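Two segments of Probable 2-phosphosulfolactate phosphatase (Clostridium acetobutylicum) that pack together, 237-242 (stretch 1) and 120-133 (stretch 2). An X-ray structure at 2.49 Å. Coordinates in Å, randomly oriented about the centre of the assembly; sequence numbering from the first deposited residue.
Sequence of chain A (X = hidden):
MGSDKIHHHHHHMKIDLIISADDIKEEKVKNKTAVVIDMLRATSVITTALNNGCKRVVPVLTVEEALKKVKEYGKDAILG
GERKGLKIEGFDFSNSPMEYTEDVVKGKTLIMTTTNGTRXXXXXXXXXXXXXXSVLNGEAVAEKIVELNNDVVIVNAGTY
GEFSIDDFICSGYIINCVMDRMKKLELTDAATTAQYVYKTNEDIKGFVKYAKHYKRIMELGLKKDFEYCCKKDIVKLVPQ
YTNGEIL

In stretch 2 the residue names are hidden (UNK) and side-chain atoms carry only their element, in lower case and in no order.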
ATOM      1  N   LEU A 237     -18.333  13.945 -16.444  1.00 40.50           N
ATOM      2  CA  LEU A 237     -18.613  14.702 -15.242  1.00 40.72           C
ATOM      3  C   LEU A 237     -17.649  14.297 -14.124  1.00 40.31           C
ATOM      4  O   LEU A 237     -17.314  13.100 -13.980  1.00 39.59           O
ATOM      5  CB  LEU A 237     -20.005  14.310 -14.792  1.00 41.35           C
ATOM      6  CG  LEU A 237     -20.859  15.383 -14.215  1.00 43.65           C
ATOM      7  CD1 LEU A 237     -21.340  16.275 -15.334  1.00 43.50           C
ATOM      8  CD2 LEU A 237     -21.995  14.665 -13.503  1.00 45.70           C
ATOM      9  N   VAL A 238     -17.230  15.279 -13.323  1.00 39.71           N
ATOM     10  CA  VAL A 238     -16.416  15.002 -12.158  1.00 39.34           C
ATOM     11  C   VAL A 238     -17.100  15.449 -10.892  1.00 39.15           C
ATOM     12  O   VAL A 238     -16.948  16.574 -10.470  1.00 39.56           O
ATOM     13  CB  VAL A 238     -15.080  15.699 -12.244  1.00 39.69           C
ATOM     14  CG1 VAL A 238     -14.230  15.334 -11.032  1.00 39.77           C
ATOM     15  CG2 VAL A 238     -14.366  15.308 -13.537  1.00 39.70           C
ATOM     16  N   PRO A 239     -17.825  14.549 -10.240  1.00 39.40           N
ATOM     17  CA  PRO A 239     -18.484  14.967  -9.013  1.00 39.77           C
ATOM     18  C   PRO A 239     -17.504  15.414  -7.946  1.00 40.34           C
ATOM     19  O   PRO A 239     -16.354  14.975  -7.904  1.00 39.96           O
ATOM     20  CB  PRO A 239     -19.217  13.711  -8.542  1.00 39.72           C
ATOM     21  CG  PRO A 239     -19.258  12.804  -9.711  1.00 39.86           C
ATOM     22  CD  PRO A 239     -18.057  13.129 -10.537  1.00 39.47           C
ATOM     23  N   GLN A 240     -17.980  16.288  -7.080  1.00 41.14           N
ATOM     24  CA  GLN A 240     -17.122  16.889  -6.109  1.00 41.75           C
ATOM     25  C   GLN A 240     -17.843  16.950  -4.773  1.00 41.79           C
ATOM     26  O   GLN A 240     -18.986  17.382  -4.707  1.00 42.31           O
ATOM     27  CB  GLN A 240     -16.754  18.253  -6.625  1.00 41.84           C
ATOM     28  CG  GLN A 240     -15.565  18.810  -5.969  1.00 44.33           C
ATOM     29  CD  GLN A 240     -14.814  19.828  -6.808  1.00 45.79           C
ATOM     30  OE1 GLN A 240     -15.087  20.038  -8.012  1.00 46.47           O
ATOM     31  NE2 GLN A 240     -13.836  20.461  -6.165  1.00 45.57           N
ATOM     32  N   TYR A 241     -17.178  16.478  -3.721  1.00 41.73           N
ATOM     33  CA  TYR A 241     -17.719  16.493  -2.358  1.00 41.33           C
ATOM     34  C   TYR A 241     -17.343  17.817  -1.691  1.00 40.94           C
ATOM     35  O   TYR A 241     -16.191  18.197  -1.666  1.00 40.80           O
ATOM     36  CB  TYR A 241     -17.176  15.285  -1.562  1.00 41.61           C
ATOM     37  CG  TYR A 241     -17.564  15.222  -0.095  1.00 42.20           C
ATOM     38  CD1 TYR A 241     -18.855  14.938   0.287  1.00 42.95           C
ATOM     39  CD2 TYR A 241     -16.623  15.411   0.909  1.00 44.80           C
ATOM     40  CE1 TYR A 241     -19.207  14.885   1.605  1.00 43.72           C
ATOM     41  CE2 TYR A 241     -16.975  15.348   2.246  1.00 44.47           C
ATOM     42  CZ  TYR A 241     -18.273  15.092   2.581  1.00 43.56           C
ATOM     43  OH  TYR A 241     -18.662  15.033   3.903  1.00 43.52           O
ATOM     44  N   THR A 242     -18.337  18.513  -1.168  1.00 40.93           N
ATOM     45  CA  THR A 242     -18.173  19.839  -0.613  1.00 41.15           C
ATOM     46  C   THR A 242     -19.218  20.026   0.455  1.00 40.56           C
ATOM     47  O   THR A 242     -20.383  19.922   0.138  1.00 40.48           O
ATOM     48  CB  THR A 242     -18.423  20.924  -1.714  1.00 41.57           C
ATOM     49  OG1 THR A 242     -17.532  20.718  -2.825  1.00 42.30           O
ATOM     50  CG2 THR A 242     -18.217  22.326  -1.148  1.00 41.96           C
ATOM     51  N   UNK A 120     -14.278   6.441   2.833  1.00 43.77           N
ATOM     52  CA  UNK A 120     -13.154   7.104   2.184  1.00 43.60           C
ATOM     53  C   UNK A 120     -13.463   8.601   1.883  1.00 43.61           C
ATOM     54  O   UNK A 120     -12.580   9.480   1.987  1.00 42.93           O
ATOM     55  c   UNK A 120     -12.796   6.379   0.895  1.00 42.82           C
ATOM     56  N   UNK A 121     -14.713   8.876   1.499  1.00 43.60           N
ATOM     57  CA  UNK A 121     -15.121  10.247   1.163  1.00 43.75           C
ATOM     58  C   UNK A 121     -15.052  11.124   2.420  1.00 43.69           C
ATOM     59  O   UNK A 121     -14.325  12.104   2.467  1.00 43.82           O
ATOM     60  c   UNK A 121     -16.532  10.292   0.476  1.00 43.48           C
ATOM     61  c   UNK A 121     -16.970  11.724   0.261  1.00 43.18           C
ATOM     62  c   UNK A 121     -16.468   9.609  -0.884  1.00 43.12           C
ATOM     63  c   UNK A 121     -17.840   9.216  -1.481  1.00 43.33           C
ATOM     64  N   UNK A 122     -15.747  10.711   3.458  1.00 44.02           N
ATOM     65  CA  UNK A 122     -15.659  11.388   4.744  1.00 44.60           C
ATOM     66  C   UNK A 122     -14.237  11.507   5.263  1.00 44.26           C
ATOM     67  O   UNK A 122     -13.891  12.520   5.852  1.00 44.91           O
ATOM     68  c   UNK A 122     -18.055  10.652   5.449  1.00 46.97           C
ATOM     69  c   UNK A 122     -18.613  12.078   5.282  1.00 48.47           C
ATOM     70  c   UNK A 122     -16.537  10.662   5.781  1.00 45.54           C
ATOM     71  n   UNK A 122     -19.967  13.795   6.408  1.00 49.47           N
ATOM     72  c   UNK A 122     -19.875  12.328   6.101  1.00 49.56           C
ATOM     73  N   UNK A 123     -13.415  10.477   5.062  1.00 44.11           N
ATOM     74  CA  UNK A 123     -12.020  10.489   5.538  1.00 43.96           C
ATOM     75  C   UNK A 123     -11.094  11.485   4.856  1.00 43.80           C
ATOM     76  O   UNK A 123     -10.017  11.767   5.358  1.00 43.80           O
ATOM     77  N   UNK A 124     -11.530  12.018   3.713  1.00 43.86           N
ATOM     78  CA  UNK A 124     -10.767  12.991   2.938  1.00 43.61           C
ATOM     79  C   UNK A 124     -11.178  14.461   3.168  1.00 44.05           C
ATOM     80  O   UNK A 124     -10.656  15.361   2.485  1.00 44.38           O
ATOM     81  c   UNK A 124     -10.894  12.628   1.474  1.00 43.26           C
ATOM     82  o   UNK A 124     -10.681  11.220   1.313  1.00 42.97           O
ATOM     83  N   UNK A 125     -12.043  14.716   4.158  1.00 44.01           N
ATOM     84  CA  UNK A 125     -12.574  16.072   4.419  1.00 44.26           C
ATOM     85  C   UNK A 125     -11.565  17.219   4.399  1.00 43.40           C
ATOM     86  O   UNK A 125     -11.915  18.340   4.028  1.00 43.28           O
ATOM     87  o   UNK A 125     -16.747  16.019   5.679  1.00 54.35           O
ATOM     88  c   UNK A 125     -14.503  15.250   5.821  1.00 49.06           C
ATOM     89  o   UNK A 125     -15.538  16.403   7.563  1.00 56.84           O
ATOM     90  c   UNK A 125     -15.693  15.946   6.393  1.00 53.65           C
ATOM     91  c   UNK A 125     -13.288  16.136   5.771  1.00 45.15           C
ATOM     92  N   UNK A 126     -10.340  16.983   4.837  1.00 42.21           N
ATOM     93  CA  UNK A 126      -9.413  18.103   4.974  1.00 41.56           C
ATOM     94  C   UNK A 126      -8.760  18.521   3.661  1.00 40.76           C
ATOM     95  O   UNK A 126      -7.946  19.452   3.664  1.00 39.91           O
ATOM     96  c   UNK A 126      -8.315  17.781   6.007  1.00 42.03           C
ATOM     97  o   UNK A 126      -7.724  16.494   5.699  1.00 41.75           O
ATOM     98  c   UNK A 126      -8.925  17.769   7.414  1.00 41.68           C
ATOM     99  N   UNK A 127      -9.064  17.819   2.561  1.00 39.92           N
ATOM    100  CA  UNK A 127      -8.454  18.132   1.274  1.00 39.41           C
ATOM    101  C   UNK A 127      -8.997  19.451   0.777  1.00 39.33           C
ATOM    102  O   UNK A 127     -10.100  19.844   1.160  1.00 39.29           O
ATOM    103  c   UNK A 127      -8.752  17.038   0.272  1.00 39.59           C
ATOM    104  N   UNK A 128      -8.245  20.138  -0.083  1.00 39.14           N
ATOM    105  CA  UNK A 128      -8.763  21.345  -0.709  1.00 39.29           C
ATOM    106  C   UNK A 128      -9.952  21.038  -1.636  1.00 39.24           C
ATOM    107  O   UNK A 128     -10.943  21.772  -1.650  1.00 38.50           O
ATOM    108  c   UNK A 128      -8.149  23.429  -2.047  1.00 39.58           C
ATOM    109  c   UNK A 128      -7.130  24.021  -2.957  1.00 40.28           C
ATOM    110  c   UNK A 128      -4.813  24.842  -2.799  1.00 41.54           C
ATOM    111  c   UNK A 128      -7.681  22.073  -1.491  1.00 39.34           C
ATOM    112  n   UNK A 128      -5.955  24.472  -2.228  1.00 41.56           N
ATOM    113  n   UNK A 128      -4.667  24.800  -4.121  1.00 40.42           N
ATOM    114  n   UNK A 128      -3.804  25.234  -2.030  1.00 41.95           N
ATOM    115  N   UNK A 129      -9.818  19.981  -2.439  1.00 39.39           N
ATOM    116  CA  UNK A 129     -10.885  19.543  -3.332  1.00 39.63           C
ATOM    117  C   UNK A 129     -10.993  18.061  -3.226  1.00 39.58           C
ATOM    118  O   UNK A 129      -9.983  17.395  -3.381  1.00 40.13           O
ATOM    119  c   UNK A 129     -10.571  21.379  -5.043  1.00 40.07           C
ATOM    120  o   UNK A 129     -11.675  21.945  -5.053  1.00 39.10           O
ATOM    121  o   UNK A 129      -9.479  21.989  -5.240  1.00 42.22           O
ATOM    122  c   UNK A 129     -10.555  19.886  -4.780  1.00 39.65           C
ATOM    123  N   UNK A 130     -12.198  17.546  -2.963  1.00 39.48           N
ATOM    124  CA  UNK A 130     -12.455  16.107  -3.029  1.00 39.26           C
ATOM    125  C   UNK A 130     -13.196  15.743  -4.324  1.00 38.93           C
ATOM    126  O   UNK A 130     -14.359  16.080  -4.494  1.00 39.08           O
ATOM    127  c   UNK A 130     -13.014  17.072   0.140  1.00 40.25           C
ATOM    128  c   UNK A 130     -12.611  15.822  -0.514  1.00 39.42           C
ATOM    129  c   UNK A 130     -13.580  14.068  -2.065  1.00 38.77           C
ATOM    130  c   UNK A 130     -13.298  15.579  -1.858  1.00 39.31           C
ATOM    131  N   UNK A 131     -12.525  15.025  -5.207  1.00 38.66           N
ATOM    132  CA  UNK A 131     -13.113  14.558  -6.459  1.00 38.72           C
ATOM    133  C   UNK A 131     -13.565  13.125  -6.370  1.00 38.52           C
ATOM    134  O   UNK A 131     -12.996  12.332  -5.644  1.00 39.22           O
ATOM    135  c   UNK A 131     -11.453  16.023  -7.808  1.00 39.08           C
ATOM    136  c   UNK A 131     -12.513  17.117  -8.057  1.00 39.76           C
ATOM    137  c   UNK A 131     -10.473  15.958  -8.981  1.00 39.89           C
ATOM    138  c   UNK A 131     -12.090  14.650  -7.591  1.00 38.55           C
ATOM    139  N   UNK A 132     -14.581  12.772  -7.133  1.00 38.49           N
ATOM    140  CA  UNK A 132     -15.057  11.400  -7.134  1.00 38.28           C
ATOM    141  C   UNK A 132     -14.647  10.779  -8.438  1.00 38.41           C
ATOM    142  O   UNK A 132     -15.011  11.279  -9.484  1.00 38.06           O
ATOM    143  c   UNK A 132     -16.357  11.537  -4.427  1.00 36.70           C
ATOM    144  c   UNK A 132     -17.054  12.012  -5.718  1.00 37.78           C
ATOM    145  c   UNK A 132     -16.582  11.317  -7.008  1.00 38.01           C
ATOM    146  c   UNK A 132     -17.006   9.882  -7.052  1.00 37.93           C
ATOM    147  N   UNK A 133     -13.883   9.691  -8.368  1.00 38.78           N
ATOM    148  CA  UNK A 133     -13.339   9.075  -9.560  1.00 39.01           C
ATOM    149  C   UNK A 133     -13.668   7.614  -9.713  1.00 39.24           C
ATOM    150  O   UNK A 133     -13.950   6.904  -8.749  1.00 39.57           O
TER
HETATM  151  O   HOH W   1     -14.289  19.487  -3.242  1.00 32.32           O

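Position 120 has one side-chain carbon, out of reach of stretch 1. It is Ala120, in a helix that begins earlier in the chain.

Position 121 has four carbons, forked at the first, with one arm two carbons long. The one-carbon arm lies over a face of the Tyr241 ring. This is Ile121; its CG2 is 3.7 Å from the centroid of the Tyr241 ring.

Position 122 has four carbons in a row ending in nitrogen. Its CA-to-CB bond points away from stretch 1, but its end comes back to the Tyr241 hydroxyl. It is Lys122; NZ donates a hydrogen bond to Tyr241 OH at 3.1 Å.

Position 123 has no side-chain atoms and no contact: Gly123.

Position 124 has one carbon, then one oxygen, and does not touch stretch 1. It is Ser124; OG donates to Ala120 O at 2.7 Å. A type I turn starts here and ends at position 127.

Position 125 has three carbons, the third carrying two oxygens. One oxygen meets the Tyr241 hydroxyl. It is Glu125; Tyr241 OH donates to Glu125 OE2 at 2.8 Å.

Positions 126 to 128 do not touch stretch 1. Position 126 has one carbon carrying an oxygen and a carbon: Thr126. Position 127 has a single carbon: Ala127. Position 128 has three carbons, a nitrogen, then a carbon carrying two more nitrogens: Arg128.

Position 129 has two carbons, the second carrying two oxygens, one of them close to the Gln240 amide. It is Asp129; OD1 lies 2.8 Å from Gln240 NE2.

Position 130 has four carbons, forked at the first, with one two-carbon arm. It packs beside Tyr241. It is Ile130; CG2 is 3.8 Å from Tyr241 CB.

Position 131 has four carbons, forked at the second, reaching Val238 and Gln240. It is Leu131; CD2 is 3.9 Å from Val238 CG1.

Position 132 has four carbons, forked at the first, with one two-carbon arm. Its CA-to-CB bond points toward stretch 1, against Pro239. It is Ile132; CB is 3.9 Å from Pro239 CB.

Position 133 has no side-chain atoms and no contact: Gly133.

The strands pair antiparallel. Tyr241 N donates to Ile130 O at 3.0 Å, and Ile132 N donates to Pro239 O at 2.9 Å. Gln240 and Leu131 share one face of the sheet; Tyr241 and Ile130 share the other. A water accepts from Ile130 N and Gln240 NE2 and donates to Tyr241 O. Tyr241 has the largest covered area. Its side chain packs against Ile121 and Ile130, while its hydroxyl accepts from Lys122 and donates to Glu125.

Stretch 2, residues 120-133: AIKGSETARDILIG
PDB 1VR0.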